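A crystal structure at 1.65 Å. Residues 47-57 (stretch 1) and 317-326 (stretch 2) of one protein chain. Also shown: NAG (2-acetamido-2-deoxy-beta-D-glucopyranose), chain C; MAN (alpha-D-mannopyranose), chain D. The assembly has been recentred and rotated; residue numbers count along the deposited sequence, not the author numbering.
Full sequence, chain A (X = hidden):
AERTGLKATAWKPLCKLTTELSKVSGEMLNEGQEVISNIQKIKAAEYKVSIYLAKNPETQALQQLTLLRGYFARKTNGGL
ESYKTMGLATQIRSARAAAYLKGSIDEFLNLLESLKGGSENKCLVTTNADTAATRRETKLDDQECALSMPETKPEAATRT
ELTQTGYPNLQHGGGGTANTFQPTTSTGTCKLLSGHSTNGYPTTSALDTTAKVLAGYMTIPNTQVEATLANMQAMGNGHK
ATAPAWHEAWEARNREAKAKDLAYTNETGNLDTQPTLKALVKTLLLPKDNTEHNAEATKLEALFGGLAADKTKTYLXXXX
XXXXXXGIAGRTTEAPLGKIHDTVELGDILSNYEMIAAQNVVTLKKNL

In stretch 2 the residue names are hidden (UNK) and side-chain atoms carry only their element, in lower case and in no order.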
# COMPACT_ATOMS: atom_id res chain seq x y z
N TYR A 47 -25.56 -3.65 -9.83
CA TYR A 47 -26.72 -2.97 -9.25
C TYR A 47 -27.75 -2.56 -10.32
O TYR A 47 -28.94 -2.73 -10.16
CB TYR A 47 -26.32 -1.77 -8.42
CG TYR A 47 -25.89 -2.01 -7.00
CD1 TYR A 47 -26.64 -2.79 -6.16
CD2 TYR A 47 -24.83 -1.33 -6.45
CE1 TYR A 47 -26.27 -3.03 -4.83
CE2 TYR A 47 -24.48 -1.54 -5.11
CZ TYR A 47 -25.20 -2.38 -4.31
OH TYR A 47 -24.93 -2.52 -2.96
N LYS A 48 -27.28 -2.02 -11.43
CA LYS A 48 -28.18 -1.53 -12.49
C LYS A 48 -29.00 -2.66 -13.02
O LYS A 48 -30.21 -2.54 -13.17
CB LYS A 48 -27.45 -0.78 -13.61
CG LYS A 48 -26.83 0.49 -13.08
CD LYS A 48 -26.27 1.40 -14.12
CE LYS A 48 -25.05 2.14 -13.67
NZ LYS A 48 -24.69 3.21 -14.62
N VAL A 49 -28.34 -3.77 -13.36
CA VAL A 49 -29.11 -4.93 -13.89
C VAL A 49 -30.06 -5.44 -12.83
O VAL A 49 -31.21 -5.76 -13.12
CB VAL A 49 -28.21 -6.04 -14.47
CG1 VAL A 49 -29.06 -7.08 -15.14
CG2 VAL A 49 -27.19 -5.47 -15.50
N SER A 50 -29.61 -5.49 -11.57
CA SER A 50 -30.47 -5.94 -10.46
C SER A 50 -31.72 -5.08 -10.28
O SER A 50 -32.82 -5.59 -10.04
CB SER A 50 -29.74 -5.95 -9.14
OG SER A 50 -28.56 -6.79 -9.15
N ILE A 51 -31.54 -3.76 -10.37
CA ILE A 51 -32.63 -2.84 -10.25
C ILE A 51 -33.64 -3.02 -11.42
O ILE A 51 -34.84 -3.07 -11.20
CB ILE A 51 -32.10 -1.36 -10.25
CG1 ILE A 51 -31.34 -1.03 -8.94
CG2 ILE A 51 -33.26 -0.41 -10.53
CD1 ILE A 51 -30.35 0.13 -9.08
N TYR A 52 -33.11 -3.16 -12.63
CA TYR A 52 -33.98 -3.36 -13.79
C TYR A 52 -34.83 -4.63 -13.57
O TYR A 52 -36.05 -4.66 -13.84
CB TYR A 52 -33.16 -3.56 -15.03
CG TYR A 52 -34.02 -3.66 -16.26
CD1 TYR A 52 -34.53 -4.84 -16.66
CD2 TYR A 52 -34.22 -2.52 -17.07
CE1 TYR A 52 -35.35 -4.92 -17.80
CE2 TYR A 52 -34.99 -2.59 -18.23
CZ TYR A 52 -35.55 -3.78 -18.57
OH TYR A 52 -36.35 -3.86 -19.71
N LEU A 53 -34.19 -5.71 -13.14
CA LEU A 53 -34.92 -6.94 -12.89
C LEU A 53 -35.95 -6.77 -11.81
O LEU A 53 -37.09 -7.32 -11.92
CB LEU A 53 -33.98 -8.03 -12.50
CG LEU A 53 -33.12 -8.55 -13.64
CD1 LEU A 53 -31.90 -9.30 -13.11
CD2 LEU A 53 -33.95 -9.46 -14.49
N ALA A 54 -35.56 -6.13 -10.71
CA ALA A 54 -36.54 -5.94 -9.64
C ALA A 54 -37.74 -5.10 -10.05
O ALA A 54 -38.86 -5.36 -9.57
CB ALA A 54 -35.89 -5.33 -8.43
N LYS A 55 -37.50 -4.17 -10.95
CA LYS A 55 -38.50 -3.24 -11.42
C LYS A 55 -39.35 -3.90 -12.47
O LYS A 55 -40.54 -3.52 -12.63
CB LYS A 55 -37.81 -2.02 -11.94
CG LYS A 55 -38.68 -0.89 -12.43
CD LYS A 55 -37.86 0.35 -12.73
CE LYS A 55 -38.76 1.51 -13.12
NZ LYS A 55 -39.37 1.28 -14.46
N ASN A 56 -38.80 -4.92 -13.15
CA ASN A 56 -39.44 -5.52 -14.33
C ASN A 56 -39.51 -7.04 -14.27
O ASN A 56 -38.87 -7.73 -15.07
CB ASN A 56 -38.75 -5.10 -15.61
CG ASN A 56 -38.84 -3.62 -15.89
OD1 ASN A 56 -39.82 -3.14 -16.44
ND2 ASN A 56 -37.82 -2.91 -15.59
N PRO A 57 -40.29 -7.60 -13.33
CA PRO A 57 -40.28 -9.01 -13.14
C PRO A 57 -40.81 -9.75 -14.34
O PRO A 57 -40.44 -10.91 -14.53
CB PRO A 57 -41.23 -9.23 -11.91
CG PRO A 57 -42.03 -8.02 -11.83
CD PRO A 57 -41.04 -6.93 -12.24
N UNK A 317 -27.77 -1.74 -22.90
CA UNK A 317 -28.42 -0.47 -23.32
C UNK A 317 -29.83 -0.30 -22.81
O UNK A 317 -30.21 0.79 -22.34
c UNK A 317 -28.37 -0.31 -24.83
o UNK A 317 -26.02 0.36 -24.62
o UNK A 317 -26.80 -0.19 -26.58
c UNK A 317 -26.96 -0.02 -25.36
N UNK A 318 -30.61 -1.38 -22.85
CA UNK A 318 -31.95 -1.41 -22.29
C UNK A 318 -31.95 -1.11 -20.79
O UNK A 318 -32.72 -0.32 -20.29
c UNK A 318 -33.95 -2.95 -22.23
s UNK A 318 -34.55 -4.51 -22.99
c UNK A 318 -32.54 -2.78 -22.61
c UNK A 318 -33.78 -5.65 -21.91
N UNK A 319 -30.97 -1.66 -20.07
CA UNK A 319 -30.85 -1.36 -18.64
C UNK A 319 -30.54 0.13 -18.41
O UNK A 319 -31.16 0.79 -17.58
c UNK A 319 -29.33 -1.83 -16.69
c UNK A 319 -29.75 -2.29 -18.05
c UNK A 319 -30.30 -3.69 -17.96
N UNK A 320 -29.57 0.64 -19.15
CA UNK A 320 -29.15 2.06 -19.07
C UNK A 320 -30.28 3.07 -19.33
O UNK A 320 -30.36 4.08 -18.65
o UNK A 320 -26.52 1.46 -18.37
c UNK A 320 -28.03 2.35 -20.05
c UNK A 320 -26.67 1.81 -19.57
o UNK A 320 -25.76 1.74 -20.45
N UNK A 321 -31.20 2.74 -20.23
CA UNK A 321 -32.28 3.65 -20.59
C UNK A 321 -33.41 3.66 -19.57
O UNK A 321 -34.29 4.52 -19.61
c UNK A 321 -32.81 3.17 -21.94
N UNK A 322 -33.41 2.70 -18.64
CA UNK A 322 -34.52 2.53 -17.75
C UNK A 322 -34.56 3.72 -16.79
O UNK A 322 -33.58 4.02 -16.15
c UNK A 322 -36.89 0.36 -16.91
o UNK A 322 -37.89 -0.02 -16.25
c UNK A 322 -35.65 0.87 -16.14
c UNK A 322 -34.45 1.18 -17.01
o UNK A 322 -36.84 0.30 -18.15
N UNK A 323 -35.72 4.37 -16.70
CA UNK A 323 -35.84 5.55 -15.88
C UNK A 323 -36.23 5.21 -14.44
O UNK A 323 -37.13 4.43 -14.21
c UNK A 323 -35.51 8.13 -17.67
c UNK A 323 -37.18 7.69 -15.47
c UNK A 323 -36.51 7.03 -17.78
c UNK A 323 -36.93 6.52 -16.43
N UNK A 324 -35.50 5.78 -13.50
CA UNK A 324 -35.85 5.69 -12.11
C UNK A 324 -36.56 6.98 -11.74
O UNK A 324 -35.98 8.06 -11.77
c UNK A 324 -33.69 4.41 -11.74
c UNK A 324 -35.00 5.35 -9.79
c UNK A 324 -34.58 5.55 -11.22
c UNK A 324 -34.42 3.11 -11.95
N UNK A 325 -37.81 6.88 -11.36
CA UNK A 325 -38.61 8.06 -11.09
C UNK A 325 -38.24 8.75 -9.82
O UNK A 325 -37.74 8.12 -8.88
c UNK A 325 -39.96 6.12 -10.93
c UNK A 325 -38.62 5.65 -11.43
c UNK A 325 -40.03 7.55 -10.98
N UNK A 326 -38.51 10.06 -9.79
CA UNK A 326 -38.42 10.81 -8.57
C UNK A 326 -39.33 10.14 -7.56
O UNK A 326 -40.37 9.58 -7.90
c UNK A 326 -38.87 12.23 -8.83
C1 NAG C . -21.13 0.49 -17.74
C2 NAG C . -22.53 0.79 -17.29
C3 NAG C . -23.11 2.04 -17.94
C4 NAG C . -22.15 3.22 -17.81
C5 NAG C . -20.80 2.74 -18.34
C6 NAG C . -19.70 3.79 -18.33
C7 NAG C . -24.21 -0.83 -16.61
C8 NAG C . -25.19 -1.85 -17.05
N2 NAG C . -23.48 -0.29 -17.56
O3 NAG C . -24.40 2.41 -17.37
O4 NAG C . -22.67 4.47 -18.40
O5 NAG C . -20.33 1.63 -17.53
O6 NAG C . -19.55 4.23 -17.01
O7 NAG C . -24.02 -0.53 -15.45
C1 MAN D . -26.13 6.23 -22.96
C2 MAN D . -26.33 7.38 -23.93
C3 MAN D . -26.77 8.57 -23.10
C4 MAN D . -28.00 8.25 -22.26
C5 MAN D . -27.93 6.92 -21.47
C6 MAN D . -29.30 6.33 -21.13
O2 MAN D . -27.29 7.01 -24.96
O3 MAN D . -26.97 9.62 -24.06
O4 MAN D . -28.17 9.28 -21.31
O5 MAN D . -27.31 5.92 -22.25
O6 MAN D . -29.82 5.42 -22.16
O HOH W 1 -39.76 3.97 -15.21
O HOH W 2 -39.07 -1.10 -19.14

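Position 317 carries two side-chain carbons, the second bearing two oxygens, and touches nothing on stretch 1. This is a short carboxylate, Asp317, in the helix that enters from earlier in the chain.

Position 318 has an unbranched chain of two carbons, a sulfur and a terminal carbon, lying against the Tyr52 hydroxyl; only methionine provides this. Met318 leaves the backbone sideways to stretch 1, but its end comes nearer, and its CG packs 3.6 Å from Tyr52 OH.

Position 319 shows three carbons, one carrying the other two, with no heteroatom; the forked carbons lie against Lys48, Val49 and Tyr52. The fork with two single-carbon arms identifies Val319. Its CG1 lies 3.7 Å from Lys48 O, and its CG2 is 4.3 Å from Val49 CG2 and 4.1 Å from Tyr52 CG. The CA atoms of Tyr52 and Val319, at 6.1 Å, are the nearest across the two stretches.

Position 320 has two carbons with two oxygens on the second, one oxygen near the Lys48 side chain, and is Asp320. Its CA-to-CB bond points away from stretch 1, yet its end comes nearer. Asp320 OD1 and Lys48 NZ are 4.5 Å apart, too far for a salt bridge; the sugar NAG spans the gap, its O3 accepting from Lys48 NZ at 2.9 Å and donating to Asp320 OD1 at 2.5 Å.

Position 321 has a single side-chain carbon that does not touch stretch 1, hence Ala321. Its CA is 3.4 Å from MAN O6.

At position 322 three carbons in a row end in two oxygens; one oxygen faces the amino group of Lys55 and the amide nitrogen of Asn56, the other lies near the ring of Tyr52. This is Glu322. Its OE2 receives Lys55 NZ at 2.7 Å in a salt bridge and Asn56 ND2 at 3.0 Å, with a nearly linear N-H...acceptor angle of 177°. Its OE1 sits 3.4 Å from Tyr52 CE2.

Position 323 has four carbons, forked at the first, one arm two carbons long, none within 6.1 Å of stretch 1: Ile323. Its CA-to-CB bond points away, and the closest approach is by the backbone, Ile323 O lying 3.5 Å from Lys55 CE. A water accepts from Lys55 NZ at 2.8 Å and donates to Ile323 O at 2.9 Å.

Position 324 has the same four-carbon fork, reaching Ile51, and is Ile324; its CD1 meets Ile51 CG2 at 4.0 Å.

At position 325 three carbons close a ring onto the backbone nitrogen, near Lys55: Pro325. Its CD is 4.5 Å from Lys55 CE.

Position 326 has one side-chain carbon, beyond reach of stretch 1: Ala326.

The contact combines an apolar centre with a polar end. The helices cross at 75°, their axes 9.4 Å apart at closest, and Tyr52 and Val319 bury the largest areas in their respective stretches. Asn56 ND2 donates both to Tyr52 O at 3.0 Å and to Glu322 OE2, tying the helix end to the carboxylate that Lys55 neutralises.

Stretch 2, residues 317-326: DMVDAEIIPA
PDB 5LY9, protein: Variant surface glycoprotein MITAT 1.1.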